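Local atomic coordinates of alkaline phosphatase (Antarctic bacterium, PDB entry 2W5V), a protein that probably hydrolyses phosphate monoesters at alkaline pH, using bound zinc and magnesium ions. Residues Asp157-Asp162 / Lys181-Ile186. The protein carries 1 engineered substitution. Numbering follows the deposited sequence.
Sequences DMTESD and KDVLAI
Thr159 meets two aliphatic side chains of the short helix that begins at Val183, touching Val183 through its methyl CG2 and Ile186 mainly through CB and OG1. The tight point is the pair Thr159 CG2 and Val183 CG1, 3.4 Å apart, closer than methyl groups usually pack, with the two side chains meeting roughly at right angles. Val183 sends CG1 across because that branch stands anti to its backbone N (chi1 180°). One helical turn on, Ile186 leans in with its branch methyl: Ile186 CG2 lies 3.8 Å from Thr159 CB, a looser fit at the more open margin, where Ile186 remains partly exposed. With chi1 at 80°, Thr159 OG1 sits between the backbone N and the carbonyl carbon and hydrogen-bonds back to Met156 O of helix 151-158, while Ile186 CG2 packs 3.8 Å from Thr159 OG1. Met156 also touches both Val183 and Ile186, and Leu187 touches Thr159, so the contact is part of a wider apolar seam.

Thr159 lies inside a type I beta turn from Met158 to Ser161, where Met158 O accepts from both Ser161 N (3.1 Å) and Ser161 OG (2.8 Å). Toward solvent, Asp182 N-caps the opposing helix; Asp182 OD1 receives Ala185 N at 3.1 Å from above the carboxylate plane. The join thus packs the type I turn at the C-terminal end of helix 151-158 against the N-capped first turn of helix 183-188, in the connections before and after strand 165-169 that lead to edge strand 192-195 of the alkaline phosphatase alpha/beta fold.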
# COMPACT_ATOMS: atom_id res chain seq x y z
N ASP B 157 -5.09 8.17 -34.84
CA ASP B 157 -3.86 7.43 -34.54
C ASP B 157 -4.10 5.93 -34.43
O ASP B 157 -3.23 5.12 -34.78
CB ASP B 157 -3.22 7.93 -33.23
CG ASP B 157 -2.57 9.30 -33.37
OD1 ASP B 157 -2.33 9.76 -34.52
OD2 ASP B 157 -2.28 9.93 -32.33
N MET B 158 -5.28 5.55 -33.94
CA MET B 158 -5.63 4.13 -33.84
C MET B 158 -5.48 3.45 -35.20
O MET B 158 -4.98 2.33 -35.29
CB MET B 158 -7.06 3.97 -33.32
CG MET B 158 -7.58 2.52 -33.33
SD MET B 158 -6.78 1.49 -32.09
CE MET B 158 -7.68 1.98 -30.62
N THR B 159 -5.90 4.14 -36.25
CA THR B 159 -5.87 3.57 -37.59
C THR B 159 -4.44 3.36 -38.10
O THR B 159 -4.23 2.65 -39.08
CB THR B 159 -6.65 4.44 -38.60
OG1 THR B 159 -5.85 5.56 -39.01
CG2 THR B 159 -7.96 4.94 -37.98
N GLU B 160 -3.47 3.97 -37.43
CA GLU B 160 -2.07 3.86 -37.84
C GLU B 160 -1.27 3.02 -36.85
O GLU B 160 -0.05 2.86 -36.98
CB GLU B 160 -1.43 5.25 -37.95
CG GLU B 160 -2.22 6.25 -38.79
CD GLU B 160 -1.95 7.70 -38.38
OE1 GLU B 160 -1.12 7.91 -37.46
OE2 GLU B 160 -2.57 8.62 -38.96
N SER B 161 -1.95 2.50 -35.84
CA SER B 161 -1.28 1.77 -34.77
C SER B 161 -1.07 0.31 -35.13
O SER B 161 -1.54 -0.16 -36.16
CB SER B 161 -2.07 1.88 -33.47
OG SER B 161 -3.24 1.08 -33.51
N ASP B 162 -0.37 -0.41 -34.25
CA ASP B 162 -0.06 -1.82 -34.47
C ASP B 162 -1.05 -2.75 -33.77
O ASP B 162 -0.97 -3.97 -33.90
CB ASP B 162 1.37 -2.11 -33.99
CG ASP B 162 2.43 -1.38 -34.79
OD1 ASP B 162 2.46 -1.57 -36.03
OD2 ASP B 162 3.22 -0.62 -34.19
N LYS B 181 -14.94 13.75 -40.66
CA LYS B 181 -14.31 12.59 -41.29
C LYS B 181 -14.87 11.27 -40.74
O LYS B 181 -15.17 11.18 -39.55
CB LYS B 181 -12.80 12.60 -41.06
CG LYS B 181 -12.04 13.67 -41.80
CD LYS B 181 -10.56 13.53 -41.53
CE LYS B 181 -9.74 14.51 -42.36
NZ LYS B 181 -8.28 14.31 -42.15
N ASP B 182 -14.99 10.26 -41.60
CA ASP B 182 -15.40 8.93 -41.16
C ASP B 182 -14.19 8.06 -40.91
O ASP B 182 -13.65 7.44 -41.83
CB ASP B 182 -16.31 8.25 -42.20
CG ASP B 182 -16.66 6.81 -41.81
OD1 ASP B 182 -16.26 6.37 -40.71
OD2 ASP B 182 -17.34 6.12 -42.61
N VAL B 183 -13.75 8.00 -39.66
CA VAL B 183 -12.53 7.29 -39.31
C VAL B 183 -12.79 5.79 -39.17
O VAL B 183 -11.88 4.97 -39.31
CB VAL B 183 -11.90 7.85 -38.02
CG1 VAL B 183 -10.64 7.09 -37.68
CG2 VAL B 183 -11.60 9.33 -38.20
N LEU B 184 -14.04 5.44 -38.90
CA LEU B 184 -14.44 4.04 -38.85
C LEU B 184 -14.06 3.36 -40.15
O LEU B 184 -13.48 2.27 -40.15
CB LEU B 184 -15.96 3.95 -38.65
CG LEU B 184 -16.45 2.92 -37.64
CD1 LEU B 184 -17.82 2.43 -38.04
CD2 LEU B 184 -15.48 1.77 -37.51
N ALA B 185 -14.38 4.01 -41.27
CA ALA B 185 -14.09 3.48 -42.60
C ALA B 185 -12.58 3.32 -42.80
O ALA B 185 -12.13 2.36 -43.42
CB ALA B 185 -14.67 4.39 -43.68
N ILE B 186 -11.82 4.25 -42.25
CA ILE B 186 -10.36 4.17 -42.31
C ILE B 186 -9.85 3.00 -41.47
O ILE B 186 -8.93 2.29 -41.88
CB ILE B 186 -9.71 5.50 -41.84
CG1 ILE B 186 -10.24 6.67 -42.67
CG2 ILE B 186 -8.19 5.41 -41.94
CD1 ILE B 186 -9.50 7.97 -42.44